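Local coordinates for protein transcriptional regulator, LacI family (Arthrobacter sp., PDB 4RKQ) that probably represses or otherwise regulates transcription as a LacI-family regulator whose effector domain, of periplasmic binding protein type, is likely to sense a sugar or related small molecule, at residues 60-63 and 64-67; 34-37 and 38-42; 112-115 and 116-120; 177-180 and 181-185. All coordinates share one frame; numbering follows the deposited sequence.

All four contacts are short helical stretches with i to i+4 contacts in one LacI-type effector domain, and they follow one another along the chain without touching. Interactions 2 and 1 lie on helices 29-43 and 60-67, in the half of the fold that includes strands 17-22 and 47-52. Their centres are about 19 Å apart, and both have side chains that reach the second subunit. Interactions 3 and 4 sit on helices 112-125 and 175-188, with centres about 23 Å apart, and meet no other chain of the assembly. Interaction 3 is about 33 Å from interaction 1, centre to centre. A bound 1,2-ethanediol, probably from the crystallisation liquor, lies about 5 Å from the side chain of Tyr112 in interaction 3.

Interaction 1: residues 60-63 and 64-67; sequences GLDA and VEHL
Glu65 N donates to Leu61 O at 2.8 Å, and the N-H...O angle of 172° is close to straight. Val64, His66 and Leu67 make the same i to i+4 bond to Gly60, Asp62 and Ala63. Together these bonds hold helix 60-67. The tight side faces inward. Val64 places CG2 beside its own backbone N (CG1 anti to N, chi1 168°), and CG2 meets Gly60 O at 3.5 Å. Leu67 CG lies against Ala63 O at 3.3 Å. In this alpha/beta domain the helix packs on strand 47-52 through Leu67, which covers Val49, and beside helix 82-89 through Val64, which meets Ala85 and Leu89. His66 is the interface residue. Its ND1 is hydrogen-bonded to Asp51 OD2, and its ring stacks on His47 of the second subunit. The loose, solvent-facing side is that of Glu65 and Asp62. Glu65 runs extended past CG and crosses Leu61, with OE2 at 4.0 Å from Leu61 CG. Glu65 OE1 comes to 3.9 Å from Asp62 OD1, and the two carboxylate planes are 63° apart. Asp62 OD2 is bonded to the backbone N of Ser59. The two nearby carboxylates probably repel each other mildly, which may be tempered by the Ser59 N-H at Asp62.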
loop_
_atom_site.group_PDB
_atom_site.type_symbol
_atom_site.label_atom_id
_atom_site.label_comp_id
_atom_site.label_asym_id
_atom_site.label_seq_id
_atom_site.Cartn_x
_atom_site.Cartn_y
_atom_site.Cartn_z
ATOM N N GLY A 60 16.634 -10.690 -0.470
ATOM C CA GLY A 60 16.393 -10.574 -1.905
ATOM C C GLY A 60 16.962 -11.751 -2.673
ATOM O O GLY A 60 16.404 -12.136 -3.684
ATOM N N LEU A 61 18.075 -12.361 -2.218
ATOM C CA LEU A 61 18.570 -13.559 -2.871
ATOM C C LEU A 61 17.595 -14.732 -2.733
ATOM O O LEU A 61 17.341 -15.459 -3.708
ATOM C CB LEU A 61 19.982 -13.927 -2.362
ATOM C CG LEU A 61 20.692 -15.091 -2.974
ATOM C CD1 LEU A 61 20.889 -14.765 -4.454
ATOM C CD2 LEU A 61 22.029 -15.338 -2.284
ATOM N N ASP A 62 17.022 -14.921 -1.562
ATOM C CA ASP A 62 16.012 -15.957 -1.389
ATOM C C ASP A 62 14.809 -15.742 -2.352
ATOM O O ASP A 62 14.262 -16.704 -2.872
ATOM C CB ASP A 62 15.457 -15.951 0.012
ATOM C CG ASP A 62 16.480 -16.371 1.049
ATOM O OD1 ASP A 62 17.182 -17.369 0.812
ATOM O OD2 ASP A 62 16.567 -15.714 2.101
ATOM N N ALA A 63 14.428 -14.485 -2.550
ATOM C CA ALA A 63 13.311 -14.170 -3.400
ATOM C C ALA A 63 13.637 -14.609 -4.811
ATOM O O ALA A 63 12.845 -15.277 -5.450
ATOM C CB ALA A 63 12.974 -12.689 -3.348
ATOM N N VAL A 64 14.836 -14.303 -5.263
ATOM C CA VAL A 64 15.253 -14.653 -6.627
ATOM C C VAL A 64 15.394 -16.143 -6.781
ATOM O O VAL A 64 14.947 -16.684 -7.769
ATOM C CB VAL A 64 16.543 -13.943 -7.035
ATOM C CG1 VAL A 64 17.099 -14.536 -8.328
ATOM C CG2 VAL A 64 16.281 -12.454 -7.197
ATOM N N GLU A 65 15.958 -16.829 -5.782
ATOM C CA GLU A 65 15.994 -18.287 -5.786
ATOM C C GLU A 65 14.652 -18.966 -5.927
ATOM O O GLU A 65 14.510 -19.949 -6.663
ATOM C CB GLU A 65 16.710 -18.835 -4.529
ATOM C CG GLU A 65 18.215 -18.626 -4.644
ATOM C CD GLU A 65 18.999 -19.033 -3.417
ATOM O OE1 GLU A 65 18.389 -19.330 -2.370
ATOM O OE2 GLU A 65 20.242 -19.026 -3.511
ATOM N N HIS A 66 13.667 -18.439 -5.224
ATOM C CA HIS A 66 12.285 -18.910 -5.295
ATOM C C HIS A 66 11.645 -18.652 -6.672
ATOM O O HIS A 66 11.061 -19.530 -7.286
ATOM C CB HIS A 66 11.518 -18.209 -4.178
ATOM C CG HIS A 66 10.038 -18.311 -4.259
ATOM N ND1 HIS A 66 9.214 -17.252 -3.958
ATOM C CD2 HIS A 66 9.222 -19.362 -4.510
ATOM C CE1 HIS A 66 7.950 -17.637 -4.048
ATOM N NE2 HIS A 66 7.929 -18.907 -4.397
ATOM N N LEU A 67 11.799 -17.456 -7.169
ATOM C CA LEU A 67 11.108 -17.054 -8.411
ATOM C C LEU A 67 11.730 -17.681 -9.665
ATOM O O LEU A 67 10.998 -18.043 -10.591
ATOM C CB LEU A 67 11.142 -15.551 -8.543
ATOM C CG LEU A 67 10.348 -14.668 -7.584
ATOM C CD1 LEU A 67 10.719 -13.207 -7.735
ATOM C CD2 LEU A 67 8.879 -14.868 -7.816
#

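Interaction 2: residues 34-37 and 38-42; sequences ASSV and VELAT
Val38 O is gripped twice by Thr42. Thr42 OG1 donates to it at 2.7 Å, and Thr42 N at 2.9 Å, from opposite faces of the carbonyl plane. OG1 sits beside its own backbone N, opposite the carbonyl carbon (chi1 -68°), which turns it back to Val38 O. Val38 N in turn donates to Ala34 O at 2.8 Å. Val38 CG2 touches the same oxygen at 3.2 Å, so this carbonyl meets both the N-H and a methyl of one residue. Val38 CG1 is trans to the N of its residue (chi1 177°), which leaves CG2 on the side of the preceding turn. This turn belongs to helix 29-43, the crossover helix of the beta-alpha-beta unit between strands 17-22 and 47-52. Ala34, Val37 and Val38 pack on Leu20, and Val38 and Ala41 on Val48. Leu40 lies on another side of the helix. Its CG is 3.5 Å from Ser36 O, and its CD1 is 4.3 Å from Ser36 OG. That hydroxyl is hydrogen-bonded to Leu246 O. Glu39 bends at chi2, and its OE1 bonds to His55 ND1 of the second subunit. The His55 side chain of that subunit also packs on Ser35, Val38 and Thr42.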
loop_
_atom_site.group_PDB
_atom_site.type_symbol
_atom_site.label_atom_id
_atom_site.label_comp_id
_atom_site.label_asym_id
_atom_site.label_seq_id
_atom_site.Cartn_x
_atom_site.Cartn_y
_atom_site.Cartn_z
ATOM N N ALA A 34 5.019 -2.006 -7.464
ATOM C CA ALA A 34 4.585 -3.283 -7.976
ATOM C C ALA A 34 3.379 -3.166 -8.881
ATOM O O ALA A 34 3.383 -3.777 -9.945
ATOM C CB ALA A 34 4.306 -4.281 -6.850
ATOM N N SER A 35 2.372 -2.408 -8.472
ATOM C CA SER A 35 1.162 -2.259 -9.264
ATOM C C SER A 35 1.519 -1.672 -10.653
ATOM O O SER A 35 0.980 -2.078 -11.675
ATOM C CB SER A 35 0.181 -1.315 -8.558
ATOM O OG SER A 35 -0.979 -1.130 -9.345
ATOM N N SER A 36 2.420 -0.693 -10.678
ATOM C CA SER A 36 2.771 -0.040 -11.935
ATOM C C SER A 36 3.470 -1.031 -12.879
ATOM O O SER A 36 3.199 -1.074 -14.091
ATOM C CB SER A 36 3.640 1.190 -11.645
ATOM O OG SER A 36 4.211 1.626 -12.847
ATOM N N VAL A 37 4.362 -1.849 -12.332
ATOM C CA VAL A 37 5.033 -2.888 -13.114
ATOM C C VAL A 37 4.055 -3.975 -13.563
ATOM O O VAL A 37 4.093 -4.406 -14.735
ATOM C CB VAL A 37 6.242 -3.544 -12.378
ATOM C CG1 VAL A 37 6.816 -4.674 -13.213
ATOM C CG2 VAL A 37 7.327 -2.513 -12.094
ATOM N N VAL A 38 3.160 -4.397 -12.677
ATOM C CA VAL A 38 2.185 -5.413 -13.062
ATOM C C VAL A 38 1.257 -4.899 -14.187
ATOM O O VAL A 38 0.956 -5.666 -15.075
ATOM C CB VAL A 38 1.362 -5.918 -11.899
ATOM C CG1 VAL A 38 0.330 -6.892 -12.369
ATOM C CG2 VAL A 38 2.274 -6.649 -10.922
ATOM N N GLU A 39 0.833 -3.643 -14.096
ATOM C CA GLU A 39 0.072 -2.975 -15.168
ATOM C C GLU A 39 0.762 -3.074 -16.539
ATOM O O GLU A 39 0.179 -3.575 -17.503
ATOM C CB GLU A 39 -0.189 -1.520 -14.843
ATOM C CG GLU A 39 -0.891 -0.703 -15.957
ATOM C CD GLU A 39 -2.383 -0.948 -16.105
ATOM O OE1 GLU A 39 -2.947 -1.832 -15.415
ATOM O OE2 GLU A 39 -3.012 -0.240 -16.933
ATOM N N LEU A 40 2.014 -2.648 -16.615
ATOM C CA LEU A 40 2.710 -2.588 -17.908
ATOM C C LEU A 40 2.992 -3.964 -18.438
ATOM O O LEU A 40 2.831 -4.200 -19.614
ATOM C CB LEU A 40 3.975 -1.745 -17.813
ATOM C CG LEU A 40 3.683 -0.316 -17.429
ATOM C CD1 LEU A 40 4.958 0.331 -16.927
ATOM C CD2 LEU A 40 3.080 0.439 -18.595
ATOM N N ALA A 41 3.338 -4.918 -17.570
ATOM C CA ALA A 41 3.635 -6.245 -17.995
ATOM C C ALA A 41 2.376 -6.931 -18.467
ATOM O O ALA A 41 2.382 -7.693 -19.463
ATOM C CB ALA A 41 4.291 -7.058 -16.864
ATOM N N THR A 42 1.293 -6.709 -17.738
ATOM C CA THR A 42 0.051 -7.363 -18.029
ATOM C C THR A 42 -0.441 -6.890 -19.425
ATOM O O THR A 42 -0.956 -7.656 -20.218
ATOM C CB THR A 42 -1.000 -7.086 -16.934
ATOM O OG1 THR A 42 -0.596 -7.750 -15.703
ATOM C CG2 THR A 42 -2.343 -7.597 -17.370
#

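Interaction 3: residues 112-115 and 116-120; sequences YQHA and AKVAV
His114 O accepts from Val118 N at 3.0 Å in a regular i to i+4 helix bond, one of four that join 112-115 to 116-120. The side chains of the same two residues also meet. Val118 CG2 sits over one face of the His114 imidazole, 3.9 Å from the ring centroid and 24° off the ring normal. It is offset toward the rim, and CE1 and NE2 of the ring are its nearest atoms, both at 3.7 Å. This is a CH-pi contact. His114 CG points opposite its own N (chi1 167°), which swings the ring along the helix toward the next turn. Val118 CG2 also rests on His114 O at 3.3 Å, so the same methyl touches both the carbonyl oxygen and the ring of His114. The turn is near the start of helix 112-125, which follows strand 106-110 in this LacI-type effector domain. Asp111 OD1, just ahead of the helix, accepts from His114 N. Beyond the pair, His114 packs on Lys277 and Val118 on Leu280, both of strand 273-281. The inner side of the helix carries alanines. Ala115 packs on Met226, and Ala119 on Leu196 of strand 194-197. Ala116 CB is 3.3 Å from Tyr112 O, one turn back. Tyr112 OH is hydrogen-bonded to Asp98.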
loop_
_atom_site.group_PDB
_atom_site.type_symbol
_atom_site.label_atom_id
_atom_site.label_comp_id
_atom_site.label_asym_id
_atom_site.label_seq_id
_atom_site.Cartn_x
_atom_site.Cartn_y
_atom_site.Cartn_z
ATOM N N TYR A 112 20.509 11.100 -6.796
ATOM C CA TYR A 112 20.231 11.720 -5.514
ATOM C C TYR A 112 20.949 13.058 -5.292
ATOM O O TYR A 112 20.518 13.843 -4.457
ATOM C CB TYR A 112 20.498 10.787 -4.353
ATOM C CG TYR A 112 19.594 9.599 -4.336
ATOM C CD1 TYR A 112 18.244 9.749 -4.084
ATOM C CD2 TYR A 112 20.087 8.314 -4.554
ATOM C CE1 TYR A 112 17.395 8.650 -4.046
ATOM C CE2 TYR A 112 19.245 7.210 -4.532
ATOM C CZ TYR A 112 17.885 7.390 -4.295
ATOM O OH TYR A 112 17.031 6.300 -4.223
ATOM N N GLN A 113 22.010 13.336 -6.026
ATOM C CA GLN A 113 22.601 14.677 -5.948
ATOM C C GLN A 113 21.661 15.713 -6.516
ATOM O O GLN A 113 21.511 16.807 -5.972
ATOM C CB GLN A 113 23.917 14.723 -6.693
ATOM C CG GLN A 113 24.933 13.905 -5.947
ATOM C CD GLN A 113 26.327 14.144 -6.430
ATOM O OE1 GLN A 113 26.605 15.133 -7.112
ATOM N NE2 GLN A 113 27.223 13.240 -6.072
ATOM N N HIS A 114 21.021 15.373 -7.612
ATOM C CA HIS A 114 20.039 16.233 -8.179
ATOM C C HIS A 114 18.821 16.442 -7.264
ATOM O O HIS A 114 18.332 17.569 -7.091
ATOM C CB HIS A 114 19.602 15.696 -9.500
ATOM C CG HIS A 114 18.368 16.345 -10.009
ATOM N ND1 HIS A 114 18.400 17.487 -10.770
ATOM C CD2 HIS A 114 17.061 16.043 -9.827
ATOM C CE1 HIS A 114 17.168 17.838 -11.076
ATOM N NE2 HIS A 114 16.335 16.990 -10.502
ATOM N N ALA A 115 18.314 15.361 -6.682
ATOM C CA ALA A 115 17.166 15.452 -5.776
ATOM C C ALA A 115 17.493 16.342 -4.579
ATOM O O ALA A 115 16.657 17.135 -4.141
ATOM C CB ALA A 115 16.757 14.056 -5.277
ATOM N N ALA A 116 18.689 16.158 -4.031
ATOM C CA ALA A 116 19.137 16.890 -2.852
ATOM C C ALA A 116 19.220 18.369 -3.165
ATOM O O ALA A 116 18.788 19.206 -2.368
ATOM C CB ALA A 116 20.490 16.355 -2.379
ATOM N N LYS A 117 19.721 18.693 -4.343
ATOM C CA LYS A 117 19.850 20.078 -4.754
ATOM C C LYS A 117 18.490 20.711 -4.892
ATOM O O LYS A 117 18.273 21.813 -4.422
ATOM C CB LYS A 117 20.625 20.201 -6.069
ATOM C CG LYS A 117 20.494 21.570 -6.725
ATOM C CD LYS A 117 21.737 21.979 -7.506
ATOM C CE LYS A 117 21.816 21.353 -8.889
ATOM N NZ LYS A 117 20.921 22.012 -9.875
ATOM N N VAL A 118 17.553 20.004 -5.504
ATOM C CA VAL A 118 16.220 20.531 -5.703
ATOM C C VAL A 118 15.457 20.712 -4.393
ATOM O O VAL A 118 14.816 21.753 -4.166
ATOM C CB VAL A 118 15.428 19.702 -6.717
ATOM C CG1 VAL A 118 14.006 20.202 -6.847
ATOM C CG2 VAL A 118 16.115 19.761 -8.080
ATOM N N ALA A 119 15.561 19.733 -3.504
ATOM C CA ALA A 119 14.770 19.749 -2.263
ATOM C C ALA A 119 15.299 20.844 -1.334
ATOM O O ALA A 119 14.537 21.613 -0.778
ATOM C CB ALA A 119 14.833 18.401 -1.570
ATOM N N VAL A 120 16.613 20.890 -1.177
ATOM C CA VAL A 120 17.281 21.911 -0.378
ATOM C C VAL A 120 16.995 23.329 -0.924
ATOM O O VAL A 120 16.735 24.239 -0.157
ATOM C CB VAL A 120 18.791 21.623 -0.269
ATOM C CG1 VAL A 120 19.510 22.760 0.449
ATOM C CG2 VAL A 120 19.003 20.349 0.543
#

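Interaction 4: residues 177-180 and 181-185; sequences AARE and AAAAF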
loop_
_atom_site.group_PDB
_atom_site.type_symbol
_atom_site.label_atom_id
_atom_site.label_comp_id
_atom_site.label_asym_id
_atom_site.label_seq_id
_atom_site.Cartn_x
_atom_site.Cartn_y
_atom_site.Cartn_z
ATOM N N ALA A 177 8.135 5.147 14.003
ATOM C CA ALA A 177 9.507 5.412 14.429
ATOM C C ALA A 177 9.891 6.837 14.054
ATOM O O ALA A 177 10.548 7.526 14.832
ATOM C CB ALA A 177 10.492 4.409 13.827
ATOM N N ALA A 178 9.491 7.276 12.870
ATOM C CA ALA A 178 9.795 8.639 12.424
ATOM C C ALA A 178 9.129 9.665 13.331
ATOM O O ALA A 178 9.739 10.682 13.644
ATOM C CB ALA A 178 9.342 8.872 10.995
ATOM N N ARG A 179 7.883 9.412 13.730
ATOM C CA ARG A 179 7.154 10.353 14.576
ATOM C C ARG A 179 7.841 10.417 15.926
ATOM O O ARG A 179 8.035 11.483 16.478
ATOM C CB ARG A 179 5.690 9.942 14.786
ATOM C CG ARG A 179 4.848 10.923 15.634
ATOM C CD ARG A 179 3.649 10.225 16.282
ATOM N NE ARG A 179 4.125 9.166 17.187
ATOM C CZ ARG A 179 4.661 9.369 18.386
ATOM N NH1 ARG A 179 4.794 10.588 18.894
ATOM N NH2 ARG A 179 5.104 8.351 19.070
ATOM N N GLU A 180 8.208 9.276 16.465
ATOM C CA GLU A 180 8.827 9.289 17.762
ATOM C C GLU A 180 10.188 10.008 17.725
ATOM O O GLU A 180 10.490 10.791 18.610
ATOM C CB GLU A 180 8.964 7.883 18.288
ATOM C CG GLU A 180 9.583 7.816 19.662
ATOM C CD GLU A 180 9.368 6.471 20.292
ATOM O OE1 GLU A 180 9.781 5.463 19.679
ATOM O OE2 GLU A 180 8.777 6.429 21.387
ATOM N N ALA A 181 10.991 9.773 16.699
ATOM C CA ALA A 181 12.301 10.422 16.612
ATOM C C ALA A 181 12.179 11.913 16.332
ATOM O O ALA A 181 12.956 12.713 16.833
ATOM C CB ALA A 181 13.173 9.751 15.581
ATOM N N ALA A 182 11.193 12.302 15.555
ATOM C CA ALA A 182 10.975 13.700 15.241
ATOM C C ALA A 182 10.504 14.448 16.503
ATOM O O ALA A 182 11.001 15.526 16.791
ATOM C CB ALA A 182 9.995 13.901 14.095
ATOM N N ALA A 183 9.563 13.866 17.244
ATOM C CA ALA A 183 9.040 14.470 18.487
ATOM C C ALA A 183 10.146 14.724 19.506
ATOM O O ALA A 183 10.189 15.798 20.140
ATOM C CB ALA A 183 7.937 13.587 19.094
ATOM N N ALA A 184 11.050 13.759 19.659
ATOM C CA ALA A 184 12.162 13.861 20.624
ATOM C C ALA A 184 13.083 14.996 20.240
ATOM O O ALA A 184 13.460 15.818 21.066
ATOM C CB ALA A 184 12.948 12.565 20.695
ATOM N N PHE A 185 13.418 15.041 18.960
ATOM C CA PHE A 185 14.247 16.091 18.404
ATOM C C PHE A 185 13.646 17.488 18.529
ATOM O O PHE A 185 14.357 18.424 18.863
ATOM C CB PHE A 185 14.501 15.804 16.933
ATOM C CG PHE A 185 15.405 16.793 16.275
ATOM C CD1 PHE A 185 16.771 16.683 16.396
ATOM C CD2 PHE A 185 14.886 17.819 15.541
ATOM C CE1 PHE A 185 17.600 17.597 15.799
ATOM C CE2 PHE A 185 15.698 18.738 14.931
ATOM C CZ PHE A 185 17.062 18.616 15.046
#
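Alanine methyls make most of the side-chain contacts here, and they touch backbone oxygens one turn back. Ala182 CB lies 3.3 Å from Ala178 O, and Ala183 CB 3.4 Å from Arg179 O. The contact is in helix 175-188 of the alpha/beta effector domain, which is of periplasmic binding protein type. Four i to i+4 bonds hold the backbone. Ala183 N donates to Arg179 O at 2.9 Å, with an N-H...O angle of 165°. The other three tie Ala181, Ala182 and Ala184 to Ala177, Ala178 and Glu180. The alanines meet strand and helix residues directly. Ala181 packs on Ile169 and Ala171 of strand 166-171. Ala178 packs on Leu134 of strand 131-136 and on Met202 of helix 200-212, and Ala182 on Ala209 of that helix. The helix lies on these strands, with helix 200-212 alongside it. Arg179 runs along the outer part of this interface. Its CG is directed away from the N of the same residue (chi1 -178°), and a turn at chi3 (61°) folds the guanidinium back beside the helix. There NH2 makes a salt bridge to Glu176, one turn earlier, while the side chain also packs on Lys208 and Ala209. Of the guanidinium atoms, NH1 comes nearest to the following turn, at 4.3 Å from Ala183 CB.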